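Local coordinates for protein Poly(A) ribonuclease POP2 (PDB 1UOC) that acts as a 3'-exoribonuclease preferring poly(A) and, as a subunit of the CCR4-NOT complex, takes part in shortening mRNA tails, here as its RNase D domain, at residues 99-111 with 128-141. Numbering follows the deposited sequence.
Sequences TWQFNFEFDPKKE and FEKHENLGIDVFEF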
# COMPACT_ATOMS: atom_id res chain seq x y z
N THR A 99 -3.57 -11.94 0.78
CA THR A 99 -2.92 -10.80 1.40
C THR A 99 -1.63 -11.30 2.00
O THR A 99 -1.59 -12.37 2.61
CB THR A 99 -3.80 -10.18 2.52
OG1 THR A 99 -5.01 -9.69 1.95
CG2 THR A 99 -3.07 -8.99 3.17
N TRP A 100 -0.57 -10.53 1.84
CA TRP A 100 0.74 -10.92 2.32
C TRP A 100 1.34 -9.80 3.15
O TRP A 100 1.08 -8.62 2.90
CB TRP A 100 1.67 -11.19 1.14
CG TRP A 100 1.28 -12.39 0.31
CD1 TRP A 100 1.71 -13.67 0.48
CD2 TRP A 100 0.31 -12.42 -0.75
NE1 TRP A 100 1.07 -14.50 -0.41
CE2 TRP A 100 0.21 -13.76 -1.18
CE3 TRP A 100 -0.48 -11.44 -1.37
CZ2 TRP A 100 -0.66 -14.16 -2.21
CZ3 TRP A 100 -1.34 -11.83 -2.39
CH2 TRP A 100 -1.42 -13.18 -2.80
N GLN A 101 2.15 -10.19 4.12
CA GLN A 101 2.87 -9.24 4.95
C GLN A 101 4.31 -9.65 4.86
O GLN A 101 4.72 -10.63 5.47
CB GLN A 101 2.42 -9.27 6.41
CG GLN A 101 3.13 -8.18 7.22
CD GLN A 101 2.61 -8.06 8.65
OE1 GLN A 101 3.00 -8.82 9.52
NE2 GLN A 101 1.73 -7.11 8.87
N PHE A 102 5.08 -8.91 4.08
CA PHE A 102 6.49 -9.19 3.93
C PHE A 102 7.26 -8.57 5.10
O PHE A 102 7.12 -7.39 5.39
CB PHE A 102 7.00 -8.64 2.60
CG PHE A 102 6.30 -9.21 1.39
CD1 PHE A 102 5.10 -8.66 0.93
CD2 PHE A 102 6.83 -10.30 0.72
CE1 PHE A 102 4.45 -9.19 -0.19
CE2 PHE A 102 6.19 -10.84 -0.40
CZ PHE A 102 4.99 -10.28 -0.85
N ASN A 103 8.08 -9.38 5.76
CA ASN A 103 8.86 -8.91 6.90
C ASN A 103 10.32 -8.82 6.46
O ASN A 103 10.91 -9.80 6.00
CB ASN A 103 8.68 -9.89 8.07
CG ASN A 103 7.21 -10.05 8.48
OD1 ASN A 103 6.53 -10.99 8.06
ND2 ASN A 103 6.73 -9.12 9.28
N PHE A 104 10.91 -7.64 6.58
CA PHE A 104 12.28 -7.44 6.13
C PHE A 104 13.35 -7.58 7.20
O PHE A 104 13.08 -7.45 8.40
CB PHE A 104 12.42 -6.08 5.44
CG PHE A 104 11.56 -5.94 4.23
CD1 PHE A 104 10.29 -5.39 4.31
CD2 PHE A 104 12.01 -6.39 2.99
CE1 PHE A 104 9.47 -5.28 3.18
CE2 PHE A 104 11.21 -6.29 1.85
CZ PHE A 104 9.93 -5.73 1.95
N GLU A 105 14.57 -7.84 6.75
CA GLU A 105 15.69 -8.01 7.66
C GLU A 105 15.90 -6.74 8.47
O GLU A 105 15.71 -5.63 7.97
CB GLU A 105 16.98 -8.36 6.90
CG GLU A 105 17.61 -7.22 6.13
CD GLU A 105 18.68 -7.72 5.15
OE1 GLU A 105 19.47 -6.90 4.64
OE2 GLU A 105 18.72 -8.94 4.90
N PHE A 106 16.28 -6.92 9.73
CA PHE A 106 16.49 -5.80 10.63
C PHE A 106 17.75 -6.05 11.46
O PHE A 106 17.94 -7.14 11.99
CB PHE A 106 15.28 -5.64 11.53
CG PHE A 106 15.41 -4.53 12.51
CD1 PHE A 106 15.47 -3.21 12.08
CD2 PHE A 106 15.50 -4.80 13.87
CE1 PHE A 106 15.61 -2.17 12.99
CE2 PHE A 106 15.64 -3.77 14.79
CZ PHE A 106 15.69 -2.45 14.35
N ASP A 107 18.59 -5.03 11.56
CA ASP A 107 19.85 -5.11 12.30
C ASP A 107 19.70 -4.67 13.76
O ASP A 107 19.54 -3.48 14.04
CB ASP A 107 20.90 -4.25 11.60
CG ASP A 107 20.43 -3.77 10.23
OD1 ASP A 107 19.47 -2.96 10.19
OD2 ASP A 107 21.00 -4.21 9.21
N PRO A 108 19.75 -5.62 14.70
CA PRO A 108 19.61 -5.39 16.14
C PRO A 108 20.60 -4.39 16.73
O PRO A 108 20.46 -3.98 17.89
CB PRO A 108 19.81 -6.79 16.73
CG PRO A 108 19.32 -7.69 15.65
CD PRO A 108 19.93 -7.06 14.43
N LYS A 109 21.60 -3.98 15.95
CA LYS A 109 22.58 -3.03 16.44
C LYS A 109 22.49 -1.67 15.76
O LYS A 109 23.15 -0.72 16.20
CB LYS A 109 23.99 -3.62 16.30
CG LYS A 109 25.10 -2.86 17.03
CD LYS A 109 25.08 -3.04 18.55
CE LYS A 109 24.22 -1.99 19.26
NZ LYS A 109 24.76 -0.61 19.13
N LYS A 110 21.70 -1.55 14.71
CA LYS A 110 21.55 -0.26 14.04
C LYS A 110 20.87 0.68 15.05
O LYS A 110 19.71 0.48 15.42
CB LYS A 110 20.71 -0.39 12.76
CG LYS A 110 19.27 -0.85 12.96
CD LYS A 110 18.27 0.29 12.82
CE LYS A 110 18.00 0.62 11.36
NZ LYS A 110 19.22 1.04 10.62
N GLU A 111 21.61 1.69 15.48
CA GLU A 111 21.15 2.65 16.48
C GLU A 111 20.28 3.79 15.93
O GLU A 111 20.30 4.90 16.45
CB GLU A 111 22.39 3.24 17.16
CG GLU A 111 22.23 3.62 18.60
CD GLU A 111 23.45 3.24 19.42
OE1 GLU A 111 24.58 3.37 18.90
OE2 GLU A 111 23.29 2.80 20.58
N PHE A 128 11.38 -8.47 16.87
CA PHE A 128 12.65 -8.09 16.26
C PHE A 128 13.58 -9.27 16.01
O PHE A 128 14.36 -9.25 15.06
CB PHE A 128 13.36 -7.03 17.12
CG PHE A 128 12.64 -5.71 17.16
CD1 PHE A 128 12.51 -4.94 16.02
CD2 PHE A 128 12.11 -5.24 18.36
CE1 PHE A 128 11.84 -3.71 16.06
CE2 PHE A 128 11.44 -4.01 18.41
CZ PHE A 128 11.31 -3.25 17.26
N GLU A 129 13.49 -10.30 16.84
CA GLU A 129 14.37 -11.44 16.67
C GLU A 129 14.06 -12.22 15.39
O GLU A 129 14.95 -12.79 14.76
CB GLU A 129 14.30 -12.37 17.87
CG GLU A 129 15.43 -13.39 17.87
CD GLU A 129 15.57 -14.13 19.18
OE1 GLU A 129 16.71 -14.55 19.49
OE2 GLU A 129 14.55 -14.31 19.89
N LYS A 130 12.79 -12.26 15.02
CA LYS A 130 12.38 -12.95 13.80
C LYS A 130 12.89 -12.16 12.59
O LYS A 130 13.25 -12.75 11.57
CB LYS A 130 10.86 -13.06 13.75
CG LYS A 130 10.25 -13.99 14.79
CD LYS A 130 8.75 -14.09 14.56
CE LYS A 130 8.11 -15.12 15.47
NZ LYS A 130 6.62 -15.06 15.37
N HIS A 131 12.91 -10.84 12.71
CA HIS A 131 13.35 -9.97 11.62
C HIS A 131 14.84 -10.08 11.39
O HIS A 131 15.32 -10.02 10.25
CB HIS A 131 12.96 -8.53 11.91
CG HIS A 131 11.53 -8.22 11.60
ND1 HIS A 131 11.11 -7.83 10.34
CD2 HIS A 131 10.41 -8.30 12.35
CE1 HIS A 131 9.80 -7.68 10.34
NE2 HIS A 131 9.35 -7.96 11.55
N GLU A 132 15.57 -10.24 12.48
CA GLU A 132 17.02 -10.36 12.44
C GLU A 132 17.45 -11.68 11.81
O GLU A 132 18.39 -11.72 11.02
CB GLU A 132 17.59 -10.26 13.86
CG GLU A 132 18.99 -10.84 14.01
CD GLU A 132 19.50 -10.85 15.45
OE1 GLU A 132 18.73 -11.25 16.36
OE2 GLU A 132 20.67 -10.46 15.67
N ASN A 133 16.77 -12.77 12.15
CA ASN A 133 17.17 -14.07 11.63
C ASN A 133 16.41 -14.60 10.42
O ASN A 133 16.90 -15.50 9.74
CB ASN A 133 17.11 -15.12 12.74
CG ASN A 133 17.96 -14.74 13.93
OD1 ASN A 133 19.11 -14.30 13.79
ND2 ASN A 133 17.41 -14.92 15.13
N LEU A 134 15.22 -14.08 10.15
CA LEU A 134 14.46 -14.58 9.01
C LEU A 134 13.94 -13.49 8.10
O LEU A 134 13.29 -13.77 7.10
CB LEU A 134 13.30 -15.44 9.51
CG LEU A 134 13.71 -16.62 10.40
CD1 LEU A 134 12.50 -17.40 10.79
CD2 LEU A 134 14.70 -17.51 9.66
N GLY A 135 14.25 -12.24 8.44
CA GLY A 135 13.80 -11.11 7.65
C GLY A 135 14.30 -11.20 6.23
O GLY A 135 15.41 -11.63 5.99
N ILE A 136 13.47 -10.78 5.29
CA ILE A 136 13.87 -10.86 3.90
C ILE A 136 14.74 -9.68 3.48
O ILE A 136 14.66 -8.58 4.07
CB ILE A 136 12.65 -10.94 2.96
CG1 ILE A 136 12.17 -9.56 2.59
CG2 ILE A 136 11.51 -11.70 3.63
CD1 ILE A 136 11.95 -9.43 1.13
N ASP A 137 15.57 -9.91 2.46
CA ASP A 137 16.46 -8.88 1.95
C ASP A 137 15.70 -7.99 0.97
O ASP A 137 15.12 -8.47 -0.01
CB ASP A 137 17.67 -9.55 1.28
CG ASP A 137 18.57 -8.56 0.58
OD1 ASP A 137 18.31 -8.27 -0.61
OD2 ASP A 137 19.52 -8.07 1.22
N VAL A 138 15.71 -6.68 1.22
CA VAL A 138 14.97 -5.75 0.39
C VAL A 138 15.32 -5.74 -1.10
O VAL A 138 14.43 -5.54 -1.92
CB VAL A 138 15.02 -4.30 0.95
CG1 VAL A 138 16.28 -3.58 0.51
CG2 VAL A 138 13.80 -3.53 0.48
N PHE A 139 16.58 -5.95 -1.47
CA PHE A 139 16.91 -5.96 -2.90
C PHE A 139 16.28 -7.18 -3.58
O PHE A 139 15.75 -7.09 -4.69
CB PHE A 139 18.42 -5.98 -3.14
CG PHE A 139 18.79 -6.10 -4.59
CD1 PHE A 139 18.61 -5.02 -5.46
CD2 PHE A 139 19.24 -7.31 -5.13
CE1 PHE A 139 18.88 -5.14 -6.83
CE2 PHE A 139 19.50 -7.44 -6.50
CZ PHE A 139 19.32 -6.36 -7.35
N GLU A 140 16.36 -8.33 -2.92
CA GLU A 140 15.81 -9.58 -3.44
C GLU A 140 14.32 -9.42 -3.65
O GLU A 140 13.76 -9.89 -4.64
CB GLU A 140 16.08 -10.71 -2.46
CG GLU A 140 16.57 -11.99 -3.10
CD GLU A 140 17.00 -13.04 -2.08
OE1 GLU A 140 17.92 -12.75 -1.27
OE2 GLU A 140 16.43 -14.15 -2.08
N PHE A 141 13.67 -8.75 -2.69
CA PHE A 141 12.24 -8.50 -2.74
C PHE A 141 11.90 -7.61 -3.92
O PHE A 141 10.99 -7.91 -4.69
CB PHE A 141 11.75 -7.82 -1.45
CG PHE A 141 10.33 -7.30 -1.53
CD1 PHE A 141 9.25 -8.14 -1.25
CD2 PHE A 141 10.08 -5.99 -1.94
CE1 PHE A 141 7.94 -7.68 -1.38
CE2 PHE A 141 8.77 -5.52 -2.07
CZ PHE A 141 7.70 -6.38 -1.79
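H131 ND1 donates to the backbone oxygen F104 O at 2.8 Å, and the bond is nearly straight (167° at the hydrogen) with the acceptor lying in the imidazole plane. Beside it, CE1 of the same ring rests on N103 CB at 3.4 Å. An alanine in place of this histidine would probably leave F104 O without its imidazole donor and open a gap beside N103 CB. Two backbone bonds bracket F104: I136 N donates to N103 O at 2.8 Å, and E105 N returns to I136 O, so that F104 and I136 form a single beta bridge. G135 CA approaches F104 C to 3.6 Å, and a side chain there would run into E105 CA and the carbonyl oxygens of F104 and H131. In the RNase H-like fold of this DEDD nuclease, the contact ties the end of strand 99-103 to the link between helices 128-134 and 138-146. On the helix 138-146 side, two edge-to-face pairs run in series: F104 turns its edge to a face of F141 (planes at 85°), while F141 sets CE1 over the centre of the F102 ring, 3.4 Å above its plane. F141 gets there with CG anti to its backbone N (chi1 169°). Further out, D137 caps helix 138-146 by accepting from E140 N through OD1. W20 meets the H131 ring edge-to-face, and F28 packs against F102.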